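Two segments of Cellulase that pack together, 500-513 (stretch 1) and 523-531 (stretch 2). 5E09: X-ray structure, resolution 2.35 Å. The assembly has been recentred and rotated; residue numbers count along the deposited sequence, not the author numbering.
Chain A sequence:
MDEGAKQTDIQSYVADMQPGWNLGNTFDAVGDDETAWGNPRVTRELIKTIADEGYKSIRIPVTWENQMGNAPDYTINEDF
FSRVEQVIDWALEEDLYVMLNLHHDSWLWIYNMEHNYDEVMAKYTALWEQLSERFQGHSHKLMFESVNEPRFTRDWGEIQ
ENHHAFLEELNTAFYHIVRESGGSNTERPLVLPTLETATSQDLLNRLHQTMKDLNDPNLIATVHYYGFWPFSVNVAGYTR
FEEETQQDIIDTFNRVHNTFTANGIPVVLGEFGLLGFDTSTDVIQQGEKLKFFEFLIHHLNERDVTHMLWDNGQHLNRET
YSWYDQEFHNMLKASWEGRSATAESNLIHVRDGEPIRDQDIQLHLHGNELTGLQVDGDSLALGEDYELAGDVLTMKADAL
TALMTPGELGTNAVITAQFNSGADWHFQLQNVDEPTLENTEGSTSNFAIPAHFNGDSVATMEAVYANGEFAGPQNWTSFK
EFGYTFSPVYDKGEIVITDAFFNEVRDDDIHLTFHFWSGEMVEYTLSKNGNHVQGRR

Stretch 1, residues 500-513: AFFNEVRDDDIHLT
Stretch 2 (523-531) EYTLSKNGN

The most unusual feature of this contact is an extended lysine that ties a strand to the loop leading into its neighbour. Lys-528 (chi1 to chi3 t, chi4 m) runs past Phe-502, with its CD 4.0 Å from Phe-502 CD1 and 3.5 Å from Val-505 CG2. Its ammonium then donates from NZ to Val-505 O at 3.1 Å and to Asp-507 OD1 at 3.0 Å, the latter also a salt bridge. The methylenes pack against apolar groups while the charge is met at the tip. Asp-507 OD1 also accepts from Gly-530 N at 3.1 Å, where the strand has ended; Gly-530 has phi/psi 58/-125, a positive phi that favours glycine.

Strands 509-513 and 523-529 run antiparallel, their N-to-C directions 154° apart, with backbone angles in the beta region. Asp-509 pairs with Ser-527, Ile-510 with Leu-526, His-511 with Thr-525, Leu-512 with Tyr-524 and Thr-513 with Glu-523, at CA-CA distances of 4.7 to 5.1 Å. Two pairs bond reciprocally: Ile-510 N to Leu-526 O at 2.8 Å and Leu-526 N to Ile-510 O at 2.9 Å; Leu-512 N to Tyr-524 O at 2.8 Å and Tyr-524 N to Leu-512 O at 2.9 Å. Lys-528 N extends the ladder to Asp-508 O at 3.2 Å.

Alternation separates the chemistry. Ile-510, Leu-512, Tyr-524 and Leu-526 share the buried face. Leu-512 and Leu-526, both m,t, meet CD1 to CD1 at 3.7 Å, and Leu-526 CD1 lies 3.8 Å from Phe-502 CE1, joining helix to sheet. Tyr-524 is t.

The other face is more polar, and its side chains all take chi1 m. Ser-527 OG donates to Asp-509 OD1 at 2.9 Å, Thr-525 OG1 lies over one face of the His-511 ring, 4.2 Å from CD2 of His-511, and Thr-513 OG1 approaches Glu-523 OE2 at 3.2 Å.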

# COMPACT_ATOMS: atom_id res chain seq x y z
N ALA A 500 -7.73 18.57 12.72
CA ALA A 500 -7.53 18.88 11.31
C ALA A 500 -8.85 19.19 10.60
O ALA A 500 -8.91 20.08 9.74
CB ALA A 500 -6.80 17.74 10.61
N PHE A 501 -9.91 18.47 10.94
CA PHE A 501 -11.22 18.77 10.36
C PHE A 501 -11.71 20.14 10.81
O PHE A 501 -12.14 20.96 9.99
CB PHE A 501 -12.25 17.71 10.74
CG PHE A 501 -13.66 18.04 10.30
CD1 PHE A 501 -14.09 17.78 9.01
CD2 PHE A 501 -14.56 18.61 11.19
CE1 PHE A 501 -15.38 18.07 8.61
CE2 PHE A 501 -15.86 18.91 10.80
CZ PHE A 501 -16.27 18.64 9.50
N PHE A 502 -11.63 20.41 12.11
CA PHE A 502 -12.17 21.65 12.64
C PHE A 502 -11.37 22.89 12.24
O PHE A 502 -11.94 23.97 12.10
CB PHE A 502 -12.28 21.57 14.16
CG PHE A 502 -13.38 20.68 14.64
CD1 PHE A 502 -14.69 20.94 14.29
CD2 PHE A 502 -13.10 19.58 15.44
CE1 PHE A 502 -15.72 20.11 14.73
CE2 PHE A 502 -14.12 18.76 15.88
CZ PHE A 502 -15.43 19.03 15.53
N ASN A 503 -10.06 22.73 12.02
CA ASN A 503 -9.23 23.85 11.58
C ASN A 503 -9.64 24.39 10.21
O ASN A 503 -9.19 25.46 9.81
CB ASN A 503 -7.75 23.44 11.51
CG ASN A 503 -7.14 23.20 12.89
OD1 ASN A 503 -7.64 23.68 13.90
ND2 ASN A 503 -6.05 22.43 12.92
N GLU A 504 -10.48 23.66 9.49
CA GLU A 504 -10.88 24.09 8.15
C GLU A 504 -12.39 24.18 7.99
O GLU A 504 -12.91 23.98 6.90
CB GLU A 504 -10.27 23.16 7.09
CG GLU A 504 -8.74 23.15 7.11
CD GLU A 504 -8.12 22.33 6.00
OE1 GLU A 504 -8.57 22.44 4.84
OE2 GLU A 504 -7.17 21.56 6.29
N VAL A 505 -13.08 24.50 9.07
CA VAL A 505 -14.51 24.78 8.98
C VAL A 505 -14.85 26.11 9.65
O VAL A 505 -14.31 26.45 10.71
CB VAL A 505 -15.38 23.65 9.60
CG1 VAL A 505 -15.20 22.35 8.84
CG2 VAL A 505 -15.06 23.44 11.05
N ARG A 506 -15.74 26.86 9.02
CA ARG A 506 -16.23 28.12 9.55
C ARG A 506 -17.04 27.87 10.82
O ARG A 506 -17.39 26.73 11.13
CB ARG A 506 -17.11 28.83 8.51
CG ARG A 506 -18.54 28.34 8.61
CD ARG A 506 -19.49 28.72 7.48
NE ARG A 506 -18.95 28.58 6.14
CZ ARG A 506 -19.71 28.40 5.06
NH1 ARG A 506 -21.03 28.29 5.19
NH2 ARG A 506 -19.16 28.29 3.86
N ASP A 507 -17.35 28.94 11.56
CA ASP A 507 -18.29 28.86 12.68
C ASP A 507 -19.71 28.77 12.14
O ASP A 507 -20.25 29.75 11.63
CB ASP A 507 -18.16 30.07 13.60
CG ASP A 507 -16.76 30.21 14.19
OD1 ASP A 507 -16.24 29.21 14.74
OD2 ASP A 507 -16.20 31.32 14.10
N ASP A 508 -20.32 27.60 12.27
CA ASP A 508 -21.60 27.33 11.63
C ASP A 508 -22.16 26.00 12.11
O ASP A 508 -21.54 25.30 12.90
CB ASP A 508 -21.42 27.30 10.11
CG ASP A 508 -22.70 27.60 9.36
OD1 ASP A 508 -23.79 27.57 9.97
OD2 ASP A 508 -22.62 27.86 8.13
N ASP A 509 -23.35 25.67 11.62
CA ASP A 509 -23.89 24.34 11.77
C ASP A 509 -23.29 23.46 10.68
O ASP A 509 -23.20 23.87 9.53
CB ASP A 509 -25.41 24.34 11.70
CG ASP A 509 -26.05 24.64 13.03
OD1 ASP A 509 -25.32 25.08 13.94
OD2 ASP A 509 -27.28 24.45 13.16
N ILE A 510 -22.86 22.28 11.07
CA ILE A 510 -22.30 21.31 10.14
C ILE A 510 -23.10 20.02 10.21
O ILE A 510 -23.21 19.41 11.27
CB ILE A 510 -20.81 21.03 10.44
CG1 ILE A 510 -20.02 22.33 10.46
CG2 ILE A 510 -20.24 20.06 9.43
CD1 ILE A 510 -18.76 22.28 11.30
N HIS A 511 -23.70 19.64 9.09
CA HIS A 511 -24.42 18.38 9.00
C HIS A 511 -23.47 17.27 8.57
O HIS A 511 -22.90 17.32 7.48
CB HIS A 511 -25.59 18.50 8.03
CG HIS A 511 -26.68 19.42 8.50
ND1 HIS A 511 -26.48 20.78 8.68
CD2 HIS A 511 -27.97 19.18 8.83
CE1 HIS A 511 -27.60 21.33 9.10
NE2 HIS A 511 -28.52 20.39 9.20
N LEU A 512 -23.29 16.29 9.45
CA LEU A 512 -22.52 15.10 9.16
C LEU A 512 -23.45 13.94 8.81
O LEU A 512 -24.50 13.74 9.45
CB LEU A 512 -21.63 14.70 10.35
CG LEU A 512 -20.75 15.75 11.04
CD1 LEU A 512 -20.07 15.16 12.26
CD2 LEU A 512 -19.73 16.32 10.07
N THR A 513 -23.06 13.18 7.79
CA THR A 513 -23.77 11.98 7.41
C THR A 513 -22.82 10.80 7.45
O THR A 513 -21.94 10.70 6.60
CB THR A 513 -24.37 12.09 6.00
OG1 THR A 513 -25.16 13.27 5.90
CG2 THR A 513 -25.22 10.86 5.67
N GLU A 523 -27.49 10.59 10.59
CA GLU A 523 -27.30 12.02 10.53
C GLU A 523 -26.89 12.54 11.90
O GLU A 523 -27.30 12.00 12.92
CB GLU A 523 -28.58 12.72 10.06
CG GLU A 523 -29.04 12.31 8.66
CD GLU A 523 -28.23 12.98 7.56
OE1 GLU A 523 -27.68 14.07 7.80
OE2 GLU A 523 -28.16 12.41 6.45
N TYR A 524 -26.07 13.59 11.90
CA TYR A 524 -25.58 14.18 13.14
C TYR A 524 -25.27 15.66 12.90
O TYR A 524 -24.85 16.03 11.82
CB TYR A 524 -24.34 13.44 13.63
CG TYR A 524 -23.99 13.69 15.08
CD1 TYR A 524 -24.64 13.02 16.11
CD2 TYR A 524 -22.98 14.59 15.43
CE1 TYR A 524 -24.32 13.23 17.43
CE2 TYR A 524 -22.65 14.81 16.75
CZ TYR A 524 -23.31 14.13 17.74
OH TYR A 524 -22.98 14.35 19.06
N THR A 525 -25.45 16.50 13.91
CA THR A 525 -25.25 17.93 13.69
C THR A 525 -24.23 18.52 14.66
O THR A 525 -24.30 18.30 15.86
CB THR A 525 -26.59 18.71 13.81
OG1 THR A 525 -27.54 18.16 12.89
CG2 THR A 525 -26.38 20.19 13.49
N LEU A 526 -23.27 19.27 14.12
CA LEU A 526 -22.31 19.99 14.94
C LEU A 526 -22.60 21.48 14.92
O LEU A 526 -23.00 22.04 13.90
CB LEU A 526 -20.87 19.74 14.45
CG LEU A 526 -20.38 18.30 14.30
CD1 LEU A 526 -18.92 18.28 13.87
CD2 LEU A 526 -20.56 17.53 15.60
N SER A 527 -22.43 22.13 16.07
CA SER A 527 -22.40 23.58 16.13
C SER A 527 -21.01 23.97 16.61
O SER A 527 -20.64 23.67 17.74
CB SER A 527 -23.49 24.13 17.05
OG SER A 527 -24.77 23.89 16.52
N LYS A 528 -20.25 24.60 15.73
CA LYS A 528 -18.90 25.04 16.07
C LYS A 528 -18.84 26.54 16.29
O LYS A 528 -19.29 27.33 15.45
CB LYS A 528 -17.90 24.65 14.97
CG LYS A 528 -16.56 25.37 15.14
CD LYS A 528 -15.49 24.87 14.20
CE LYS A 528 -14.21 25.69 14.32
NZ LYS A 528 -14.34 27.06 13.75
N ASN A 529 -18.27 26.93 17.42
CA ASN A 529 -17.99 28.33 17.71
C ASN A 529 -16.65 28.45 18.44
O ASN A 529 -16.48 27.92 19.55
CB ASN A 529 -19.12 28.93 18.54
CG ASN A 529 -19.11 30.44 18.49
OD1 ASN A 529 -18.75 31.09 19.45
ND2 ASN A 529 -19.48 30.99 17.34
N GLY A 530 -15.70 29.11 17.79
CA GLY A 530 -14.35 29.21 18.29
C GLY A 530 -13.75 27.83 18.46
O GLY A 530 -13.74 27.02 17.53
N ASN A 531 -13.28 27.54 19.67
CA ASN A 531 -12.70 26.25 19.97
C ASN A 531 -13.70 25.28 20.58
O ASN A 531 -13.31 24.23 21.09
CB ASN A 531 -11.51 26.41 20.92
CG ASN A 531 -10.26 26.85 20.20
OD1 ASN A 531 -9.58 26.04 19.56
ND2 ASN A 531 -9.94 28.14 20.29